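DTDP-4-dehydrorhamnose reductase (Bacillus anthracis, PDB 3SC6) catalyses the NADP-dependent interconversion of dTDP-4-dehydrorhamnose and dTDP-L-rhamnose in the dTDP-L-rhamnose biosynthetic pathway. Local coordinates at residues P27-I32 with L201-L206. Residues are numbered along the deposited sequence; the frame is centred on the assembly and turned at random.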
ATOM      1  N   PRO A  27      15.512 -13.893  -6.559  1.00 74.71           N
ATOM      2  CA  PRO A  27      16.365 -14.530  -5.550  1.00 74.96           C
ATOM      3  C   PRO A  27      17.834 -14.653  -5.957  1.00 75.57           C
ATOM      4  O   PRO A  27      18.689 -14.810  -5.090  1.00 75.91           O
ATOM      5  CB  PRO A  27      15.732 -15.913  -5.366  1.00 76.67           C
ATOM      6  CG  PRO A  27      14.977 -16.164  -6.615  1.00 78.06           C
ATOM      7  CD  PRO A  27      14.520 -14.832  -7.115  1.00 76.23           C
ATOM      8  N   GLU A  28      18.125 -14.601  -7.254  1.00 76.54           N
ATOM      9  CA  GLU A  28      19.509 -14.697  -7.726  1.00 77.54           C
ATOM     10  C   GLU A  28      20.074 -13.289  -7.887  1.00 75.51           C
ATOM     11  O   GLU A  28      20.717 -12.964  -8.880  1.00 75.84           O
ATOM     12  CB  GLU A  28      19.599 -15.482  -9.037  1.00 79.80           C
ATOM     13  CG  GLU A  28      19.123 -16.926  -8.916  1.00 83.40           C
ATOM     14  CD  GLU A  28      19.260 -17.700 -10.215  1.00 89.26           C
ATOM     15  OE1 GLU A  28      19.685 -17.099 -11.226  1.00 92.23           O
ATOM     16  OE2 GLU A  28      18.945 -18.912 -10.226  1.00 92.16           O
ATOM     17  N   GLU A  29      19.821 -12.468  -6.873  1.00 73.75           N
ATOM     18  CA  GLU A  29      20.266 -11.082  -6.832  1.00 72.02           C
ATOM     19  C   GLU A  29      20.255 -10.599  -5.382  1.00 70.18           C
ATOM     20  O   GLU A  29      21.148  -9.863  -4.959  1.00 69.45           O
ATOM     21  CB  GLU A  29      19.344 -10.203  -7.683  1.00 71.56           C
ATOM     22  CG  GLU A  29      19.730  -8.726  -7.719  1.00 71.26           C
ATOM     23  CD  GLU A  29      18.786  -7.876  -8.570  1.00 72.38           C
ATOM     24  OE1 GLU A  29      17.795  -8.417  -9.111  1.00 72.87           O
ATOM     25  OE2 GLU A  29      19.037  -6.660  -8.691  1.00 72.72           O
ATOM     26  N   TYR A  30      19.237 -11.022  -4.630  1.00 69.16           N
ATOM     27  CA  TYR A  30      19.093 -10.646  -3.230  1.00 67.43           C
ATOM     28  C   TYR A  30      18.830 -11.831  -2.306  1.00 67.70           C
ATOM     29  O   TYR A  30      18.273 -12.842  -2.725  1.00 68.62           O
ATOM     30  CB  TYR A  30      17.875  -9.730  -3.051  1.00 66.08           C
ATOM     31  CG  TYR A  30      17.879  -8.424  -3.804  1.00 65.90           C
ATOM     32  CD1 TYR A  30      18.457  -7.294  -3.253  1.00 65.93           C
ATOM     33  CD2 TYR A  30      17.247  -8.302  -5.034  1.00 67.15           C
ATOM     34  CE1 TYR A  30      18.445  -6.086  -3.922  1.00 65.73           C
ATOM     35  CE2 TYR A  30      17.226  -7.094  -5.711  1.00 66.35           C
ATOM     36  CZ  TYR A  30      17.829  -5.989  -5.147  1.00 64.83           C
ATOM     37  OH  TYR A  30      17.823  -4.781  -5.800  1.00 62.68           O
ATOM     38  N   ASP A  31      19.242 -11.692  -1.047  1.00 67.14           N
ATOM     39  CA  ASP A  31      19.017 -12.717  -0.029  1.00 68.20           C
ATOM     40  C   ASP A  31      17.784 -12.166   0.654  1.00 66.48           C
ATOM     41  O   ASP A  31      17.874 -11.210   1.425  1.00 65.32           O
ATOM     42  CB  ASP A  31      20.167 -12.842   0.974  1.00 69.00           C
ATOM     43  CG  ASP A  31      21.443 -13.349   0.348  1.00 72.02           C
ATOM     44  OD1 ASP A  31      21.424 -13.699  -0.846  1.00 75.13           O
ATOM     45  OD2 ASP A  31      22.462 -13.429   1.069  1.00 73.76           O
ATOM     46  N   ILE A  32      16.632 -12.755   0.363  1.00 66.23           N
ATOM     47  CA  ILE A  32      15.374 -12.294   0.939  1.00 65.16           C
ATOM     48  C   ILE A  32      15.114 -12.822   2.344  1.00 64.87           C
ATOM     49  O   ILE A  32      14.976 -14.026   2.544  1.00 66.68           O
ATOM     50  CB  ILE A  32      14.194 -12.685   0.035  1.00 66.03           C
ATOM     51  CG1 ILE A  32      14.430 -12.173  -1.397  1.00 66.57           C
ATOM     52  CG2 ILE A  32      12.894 -12.151   0.616  1.00 64.75           C
ATOM     53  CD1 ILE A  32      13.340 -12.544  -2.377  1.00 67.55           C
ATOM     54  N   LEU A 201      12.980   1.220  -7.755  1.00 45.46           N
ATOM     55  CA  LEU A 201      13.481   2.245  -6.828  1.00 44.85           C
ATOM     56  C   LEU A 201      14.636   1.774  -5.943  1.00 44.61           C
ATOM     57  O   LEU A 201      15.567   2.537  -5.689  1.00 44.05           O
ATOM     58  CB  LEU A 201      12.357   2.768  -5.928  1.00 44.24           C
ATOM     59  CG  LEU A 201      11.198   3.537  -6.569  1.00 45.33           C
ATOM     60  CD1 LEU A 201      10.106   3.814  -5.544  1.00 45.24           C
ATOM     61  CD2 LEU A 201      11.699   4.834  -7.209  1.00 44.89           C
ATOM     62  N   ILE A 202      14.585   0.527  -5.474  1.00 44.66           N
ATOM     63  CA  ILE A 202      15.656   0.011  -4.607  1.00 44.86           C
ATOM     64  C   ILE A 202      17.027  -0.109  -5.300  1.00 45.71           C
ATOM     65  O   ILE A 202      18.053  -0.112  -4.620  1.00 46.97           O
ATOM     66  CB  ILE A 202      15.247  -1.286  -3.848  1.00 45.25           C
ATOM     67  CG1 ILE A 202      15.132  -2.485  -4.782  1.00 46.35           C
ATOM     68  CG2 ILE A 202      13.919  -1.078  -3.122  1.00 43.52           C
ATOM     69  CD1 ILE A 202      14.710  -3.752  -4.066  1.00 43.97           C
ATOM     70  N   HIS A 203      17.056  -0.210  -6.633  1.00 46.10           N
ATOM     71  CA  HIS A 203      18.340  -0.297  -7.367  1.00 46.50           C
ATOM     72  C   HIS A 203      19.002   1.068  -7.540  1.00 46.26           C
ATOM     73  O   HIS A 203      20.105   1.156  -8.066  1.00 47.67           O
ATOM     74  CB  HIS A 203      18.180  -0.924  -8.758  1.00 47.05           C
ATOM     75  CG  HIS A 203      17.848  -2.380  -8.742  1.00 48.61           C
ATOM     76  ND1 HIS A 203      16.559  -2.858  -8.656  1.00 49.90           N
ATOM     77  CD2 HIS A 203      18.647  -3.469  -8.846  1.00 50.43           C
ATOM     78  CE1 HIS A 203      16.580  -4.179  -8.682  1.00 50.51           C
ATOM     79  NE2 HIS A 203      17.834  -4.575  -8.800  1.00 51.06           N
ATOM     80  N   THR A 204      18.329   2.124  -7.101  0.50 45.54           N
ATOM     81  CA  THR A 204      18.862   3.474  -7.215  0.50 45.65           C
ATOM     82  C   THR A 204      18.879   4.152  -5.856  0.50 44.17           C
ATOM     83  O   THR A 204      18.521   3.548  -4.846  0.50 43.35           O
ATOM     84  CB  THR A 204      17.997   4.331  -8.151  0.50 45.98           C
ATOM     85  OG1 THR A 204      16.678   4.466  -7.601  0.50 46.13           O
ATOM     86  CG2 THR A 204      17.917   3.701  -9.529  0.50 47.54           C
ATOM     87  N   SER A 205      19.308   5.411  -5.839  0.50 43.91           N
ATOM     88  CA  SER A 205      19.368   6.190  -4.607  0.50 42.93           C
ATOM     89  C   SER A 205      18.598   7.498  -4.781  0.50 42.11           C
ATOM     90  O   SER A 205      18.911   8.504  -4.150  0.50 41.79           O
ATOM     91  CB  SER A 205      20.816   6.465  -4.209  0.50 43.36           C
ATOM     92  OG  SER A 205      21.497   7.172  -5.225  0.50 45.21           O
ATOM     93  N   LEU A 206      17.585   7.464  -5.646  1.00 41.97           N
ATOM     94  CA  LEU A 206      16.739   8.623  -5.928  1.00 41.18           C
ATOM     95  C   LEU A 206      15.746   8.685  -4.773  1.00 39.75           C
ATOM     96  O   LEU A 206      14.547   8.511  -4.968  1.00 38.77           O
ATOM     97  CB  LEU A 206      15.982   8.384  -7.242  1.00 41.28           C
ATOM     98  CG  LEU A 206      16.819   8.064  -8.492  1.00 41.78           C
ATOM     99  CD1 LEU A 206      15.937   7.705  -9.667  1.00 38.70           C
ATOM    100  CD2 LEU A 206      17.761   9.196  -8.858  1.00 42.41           C
TER
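E29 and Y30 reach across to H203, one to the rim of its imidazole ring and the other over a face. The E29 chain is fully extended, with CG anti to the backbone N (chi1 -179°), and it meets the histidine from the opposite direction. H203 NE2 is placed as a donor to E29 OE2, but the modelled 2.4 Å is doubtfully short. The carboxylate approaches at the imidazole edge, with the two planes turned 41° apart. The Y30 ring presents its edge to the face of H203 in an offset edge-to-face pair, with ring centroids 5.7 Å apart. Y30 OH sits above the imidazole plane, displaced toward the rim, 3.0 Å from H203 NE2. The contact joins two parts of the Rossmann fold: strand 30-35, which pairs in parallel with strand 6-11, with the loop leading into it, and the loop after helix 191-202. I202 of helix 191-202 fills in beside the tyrosine. Its CD1 lies 4.0 Å from Y30 CZ, and CG1 is 3.7 Å from Y30 OH. Both Y30 and I202 also touch I59 of strand 59-62. H203 ND1 is hydrogen-bonded to N199 O, which helps to fix the ring's rotation.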